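Sylvaticin (Pythium sylvaticum, PDB 2POS) is a secreted alpha-elicitin-like protein that probably binds sterols or other lipids, as its elicitin relatives do. Local coordinates at residues W1-F12 and P68-R79. Sequence-based numbering, arbitrary orientation.
Sequences WEETKECAFTEF and PNDCILVFGDVR. With NI (nickel (II) ion), chain E.
With SG anti to the carbonyl carbon in Cys7 (chi1 -52°) and lodged between N and the carbonyl carbon in Cys71 (chi1 53°), the two sulfurs meet in a disulfide that ties the N-terminal arm of the elicitin fold to the chain leading into its small antiparallel hairpin, strands 73-75 and 78-80. Next to it, Glu6 and Ile72 form a single beta bridge: Ile72 N donates to Lys5 O at 2.8 Å, nearly straight, and Cys7 N to Ile72 O, from above the carbonyl plane. The carboxylate of Glu11 receives Asn69 N on the syn side of OE2 (2.7 Å), while Lys14 pairs with OE1. At the hairpin, Leu73 CD1 sits over the centre of the Phe12 ring, 3.6 Å from its centroid, in a CH-pi contact, and Val74 O approaches that ring's edge. Glu6 OE2 forms a salt bridge with Arg79 NH1; OE2 lies in the guanidinium plane, whereas NH1 reaches it from above the carboxylate plane. Asp70 OD1 accepts hydrogen bonds from Glu2 N (2.9 Å) and the Asn81 side-chain amide. Trp1, its indole NE1 hydrogen-bonded to Glu88, turns its ring edge to Asp70 OD1, while its backbone N and O bind nickel, 2.1 and 2.0 Å away, with three further ligand atoms.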
loop_
_atom_site.group_PDB
_atom_site.type_symbol
_atom_site.label_atom_id
_atom_site.label_comp_id
_atom_site.label_asym_id
_atom_site.label_seq_id
_atom_site.Cartn_x
_atom_site.Cartn_y
_atom_site.Cartn_z
ATOM N N TRP A 1 8.020 -3.057 -13.428
ATOM C CA TRP A 1 8.209 -2.213 -12.212
ATOM C C TRP A 1 9.622 -2.377 -11.721
ATOM O O TRP A 1 10.264 -3.405 -11.977
ATOM C CB TRP A 1 7.234 -2.629 -11.104
ATOM C CG TRP A 1 5.819 -2.445 -11.509
ATOM C CD1 TRP A 1 4.951 -3.417 -11.927
ATOM C CD2 TRP A 1 5.107 -1.207 -11.583
ATOM N NE1 TRP A 1 3.739 -2.856 -12.253
ATOM C CE2 TRP A 1 3.802 -1.505 -12.037
ATOM C CE3 TRP A 1 5.441 0.126 -11.308
ATOM C CZ2 TRP A 1 2.834 -0.516 -12.226
ATOM C CZ3 TRP A 1 4.476 1.112 -11.491
ATOM C CH2 TRP A 1 3.186 0.781 -11.944
ATOM N N GLU A 2 10.099 -1.369 -11.000
ATOM C CA GLU A 2 11.419 -1.422 -10.402
ATOM C C GLU A 2 11.483 -2.471 -9.300
ATOM O O GLU A 2 10.693 -2.444 -8.360
ATOM C CB GLU A 2 11.808 -0.046 -9.851
ATOM C CG GLU A 2 13.231 -0.003 -9.341
ATOM C CD GLU A 2 14.225 -0.399 -10.421
ATOM O OE1 GLU A 2 14.190 0.233 -11.504
ATOM O OE2 GLU A 2 15.030 -1.341 -10.190
ATOM N N GLU A 3 12.437 -3.390 -9.426
ATOM C CA GLU A 3 12.591 -4.480 -8.463
ATOM C C GLU A 3 13.957 -4.487 -7.766
ATOM O O GLU A 3 14.182 -5.295 -6.864
ATOM C CB GLU A 3 12.330 -5.830 -9.136
ATOM C CG GLU A 3 10.950 -5.984 -9.803
ATOM C CD GLU A 3 9.775 -6.053 -8.816
ATOM O OE1 GLU A 3 10.002 -6.264 -7.603
ATOM O OE2 GLU A 3 8.615 -5.910 -9.266
ATOM N N THR A 4 14.854 -3.589 -8.169
ATOM C CA THR A 4 16.212 -3.569 -7.614
ATOM C C THR A 4 16.530 -2.251 -6.918
ATOM O O THR A 4 16.993 -2.236 -5.772
ATOM C CB THR A 4 17.272 -3.849 -8.702
ATOM O OG1 THR A 4 17.017 -5.129 -9.290
ATOM C CG2 THR A 4 18.680 -3.835 -8.103
ATOM N N LYS A 5 16.288 -1.150 -7.619
ATOM C CA LYS A 5 16.575 0.175 -7.086
ATOM C C LYS A 5 15.735 0.438 -5.844
ATOM O O LYS A 5 14.507 0.312 -5.872
ATOM C CB LYS A 5 16.316 1.221 -8.163
ATOM C CG LYS A 5 16.700 2.644 -7.815
ATOM C CD LYS A 5 16.770 3.501 -9.086
ATOM C CE LYS A 5 15.412 3.640 -9.763
ATOM N NZ LYS A 5 15.471 4.464 -11.012
ATOM N N GLU A 6 16.408 0.802 -4.758
ATOM C CA GLU A 6 15.742 1.059 -3.480
ATOM C C GLU A 6 15.392 2.535 -3.304
ATOM O O GLU A 6 16.131 3.419 -3.752
ATOM C CB GLU A 6 16.585 0.523 -2.313
ATOM C CG GLU A 6 16.618 -1.004 -2.306
ATOM C CD GLU A 6 17.676 -1.623 -1.407
ATOM O OE1 GLU A 6 18.253 -0.923 -0.552
ATOM O OE2 GLU A 6 17.919 -2.835 -1.570
ATOM N N CYS A 7 14.245 2.787 -2.672
ATOM C CA CYS A 7 13.800 4.134 -2.363
ATOM C C CYS A 7 14.693 4.717 -1.284
ATOM O O CYS A 7 15.133 4.002 -0.380
ATOM C CB CYS A 7 12.367 4.136 -1.816
ATOM S SG CYS A 7 11.135 3.265 -2.795
ATOM N N ALA A 8 14.944 6.014 -1.387
ATOM C CA ALA A 8 15.525 6.777 -0.286
ATOM C C ALA A 8 14.569 6.706 0.901
ATOM O O ALA A 8 13.356 6.564 0.723
ATOM C CB ALA A 8 15.740 8.213 -0.707
ATOM N N PHE A 9 15.103 6.807 2.115
ATOM C CA PHE A 9 14.253 6.712 3.300
ATOM C C PHE A 9 13.158 7.780 3.298
ATOM O O PHE A 9 12.072 7.558 3.840
ATOM C CB PHE A 9 15.078 6.780 4.595
ATOM C CG PHE A 9 14.276 6.490 5.833
ATOM C CD1 PHE A 9 14.028 5.182 6.225
ATOM C CD2 PHE A 9 13.754 7.526 6.600
ATOM C CE1 PHE A 9 13.279 4.909 7.363
ATOM C CE2 PHE A 9 13.000 7.263 7.737
ATOM C CZ PHE A 9 12.761 5.957 8.118
ATOM N N THR A 10 13.446 8.927 2.676
ATOM C CA THR A 10 12.496 10.039 2.587
ATOM C C THR A 10 11.168 9.635 1.945
ATOM O O THR A 10 10.139 10.272 2.167
ATOM C CB THR A 10 13.097 11.263 1.846
ATOM O OG1 THR A 10 13.647 10.854 0.589
ATOM C CG2 THR A 10 14.187 11.925 2.686
ATOM N N GLU A 11 11.187 8.558 1.160
ATOM C CA GLU A 11 9.966 8.028 0.579
ATOM C C GLU A 11 8.948 7.675 1.667
ATOM O O GLU A 11 7.754 7.860 1.460
ATOM C CB GLU A 11 10.274 6.817 -0.302
ATOM C CG GLU A 11 9.098 6.280 -1.112
ATOM C CD GLU A 11 8.734 7.126 -2.326
ATOM O OE1 GLU A 11 9.481 8.054 -2.696
ATOM O OE2 GLU A 11 7.679 6.843 -2.925
ATOM N N PHE A 12 9.409 7.174 2.817
ATOM C CA PHE A 12 8.501 6.862 3.928
ATOM C C PHE A 12 7.710 8.094 4.335
ATOM O O PHE A 12 6.515 8.005 4.627
ATOM C CB PHE A 12 9.247 6.347 5.169
ATOM C CG PHE A 12 9.661 4.907 5.094
ATOM C CD1 PHE A 12 10.985 4.569 4.829
ATOM C CD2 PHE A 12 8.737 3.886 5.305
ATOM C CE1 PHE A 12 11.386 3.235 4.772
ATOM C CE2 PHE A 12 9.128 2.541 5.236
ATOM C CZ PHE A 12 10.450 2.220 4.974
ATOM N N PRO A 68 3.792 8.022 -5.125
ATOM C CA PRO A 68 4.882 7.144 -4.709
ATOM C C PRO A 68 5.811 6.851 -5.880
ATOM O O PRO A 68 5.348 6.735 -7.018
ATOM C CB PRO A 68 4.155 5.864 -4.282
ATOM C CG PRO A 68 2.867 5.892 -5.013
ATOM C CD PRO A 68 2.488 7.336 -5.063
ATOM N N ASN A 69 7.106 6.748 -5.595
ATOM C CA ASN A 69 8.102 6.462 -6.618
ATOM C C ASN A 69 8.130 4.987 -6.986
ATOM O O ASN A 69 7.680 4.135 -6.228
ATOM C CB ASN A 69 9.487 6.936 -6.163
ATOM C CG ASN A 69 9.625 8.445 -6.213
ATOM O OD1 ASN A 69 8.878 9.122 -6.911
ATOM N ND2 ASN A 69 10.585 8.976 -5.469
ATOM N N ASP A 70 8.640 4.719 -8.184
ATOM C CA ASP A 70 8.831 3.380 -8.691
ATOM C C ASP A 70 10.189 2.896 -8.182
ATOM O O ASP A 70 11.218 3.045 -8.848
ATOM C CB ASP A 70 8.780 3.427 -10.220
ATOM C CG ASP A 70 8.702 2.046 -10.862
ATOM O OD1 ASP A 70 8.748 1.021 -10.159
ATOM O OD2 ASP A 70 8.587 1.996 -12.104
ATOM N N CYS A 71 10.179 2.342 -6.975
ATOM C CA CYS A 71 11.383 1.876 -6.294
ATOM C C CYS A 71 10.971 0.927 -5.186
ATOM O O CYS A 71 9.797 0.879 -4.815
ATOM C CB CYS A 71 12.174 3.049 -5.695
ATOM S SG CYS A 71 11.202 4.159 -4.614
ATOM N N ILE A 72 11.942 0.183 -4.660
ATOM C CA ILE A 72 11.692 -0.755 -3.577
ATOM C C ILE A 72 11.869 -0.068 -2.230
ATOM O O ILE A 72 12.957 0.403 -1.895
ATOM C CB ILE A 72 12.611 -2.006 -3.690
ATOM C CG1 ILE A 72 12.277 -2.811 -4.959
ATOM C CG2 ILE A 72 12.524 -2.865 -2.429
ATOM C CD1 ILE A 72 10.931 -3.548 -4.919
ATOM N N LEU A 73 10.769 0.006 -1.487
ATOM C CA LEU A 73 10.765 0.478 -0.109
ATOM C C LEU A 73 11.161 -0.671 0.812
ATOM O O LEU A 73 10.526 -1.729 0.804
ATOM C CB LEU A 73 9.371 0.996 0.247
ATOM C CG LEU A 73 9.166 1.773 1.549
ATOM C CD1 LEU A 73 9.919 3.099 1.502
ATOM C CD2 LEU A 73 7.687 2.011 1.769
ATOM N N VAL A 74 12.221 -0.446 1.588
ATOM C CA VAL A 74 12.792 -1.457 2.474
ATOM C C VAL A 74 12.464 -1.105 3.920
ATOM O O VAL A 74 12.892 -0.065 4.415
ATOM C CB VAL A 74 14.330 -1.539 2.294
ATOM C CG1 VAL A 74 14.949 -2.536 3.278
ATOM C CG2 VAL A 74 14.671 -1.923 0.870
ATOM N N PHE A 75 11.719 -1.987 4.583
ATOM C CA PHE A 75 11.344 -1.812 5.986
ATOM C C PHE A 75 11.684 -3.093 6.739
ATOM O O PHE A 75 10.870 -4.018 6.817
ATOM C CB PHE A 75 9.850 -1.459 6.107
ATOM C CG PHE A 75 9.411 -1.148 7.510
ATOM C CD1 PHE A 75 9.685 0.085 8.078
ATOM C CD2 PHE A 75 8.729 -2.093 8.263
ATOM C CE1 PHE A 75 9.290 0.373 9.379
ATOM C CE2 PHE A 75 8.330 -1.819 9.563
ATOM C CZ PHE A 75 8.613 -0.584 10.123
ATOM N N GLY A 76 12.900 -3.156 7.282
ATOM C CA GLY A 76 13.430 -4.421 7.799
ATOM C C GLY A 76 13.551 -5.432 6.672
ATOM O O GLY A 76 14.163 -5.148 5.642
ATOM N N ASP A 77 12.947 -6.603 6.854
ATOM C CA ASP A 77 12.924 -7.642 5.827
ATOM C C ASP A 77 11.794 -7.465 4.818
ATOM O O ASP A 77 11.720 -8.196 3.823
ATOM C CB ASP A 77 12.846 -9.023 6.479
ATOM C CG ASP A 77 14.156 -9.439 7.084
ATOM O OD1 ASP A 77 15.153 -8.719 6.853
ATOM O OD2 ASP A 77 14.204 -10.475 7.783
ATOM N N VAL A 78 10.922 -6.494 5.080
ATOM C CA VAL A 78 9.808 -6.190 4.187
ATOM C C VAL A 78 10.310 -5.341 3.028
ATOM O O VAL A 78 10.985 -4.325 3.232
ATOM C CB VAL A 78 8.655 -5.473 4.926
ATOM C CG1 VAL A 78 7.562 -5.030 3.938
ATOM C CG2 VAL A 78 8.079 -6.381 6.004
ATOM N N ARG A 79 9.998 -5.789 1.817
ATOM C CA ARG A 79 10.372 -5.078 0.606
ATOM C C ARG A 79 9.164 -5.016 -0.307
ATOM O O ARG A 79 8.580 -6.043 -0.650
ATOM C CB ARG A 79 11.525 -5.791 -0.107
ATOM C CG ARG A 79 12.825 -5.838 0.674
ATOM C CD ARG A 79 13.789 -6.838 0.051
ATOM N NE ARG A 79 13.939 -6.634 -1.390
ATOM C CZ ARG A 79 14.803 -5.793 -1.952
ATOM N NH1 ARG A 79 15.616 -5.061 -1.199
ATOM N NH2 ARG A 79 14.854 -5.689 -3.273
HETATM NI NI NI E . 9.399 -4.639 -13.364
HETATM O O HOH W 1 12.405 -6.680 -5.260
HETATM O O HOH W 2 17.281 -4.161 -3.919
HETATM O O HOH W 3 14.185 1.788 0.872
HETATM O O HOH W 4 7.074 4.245 -3.479
#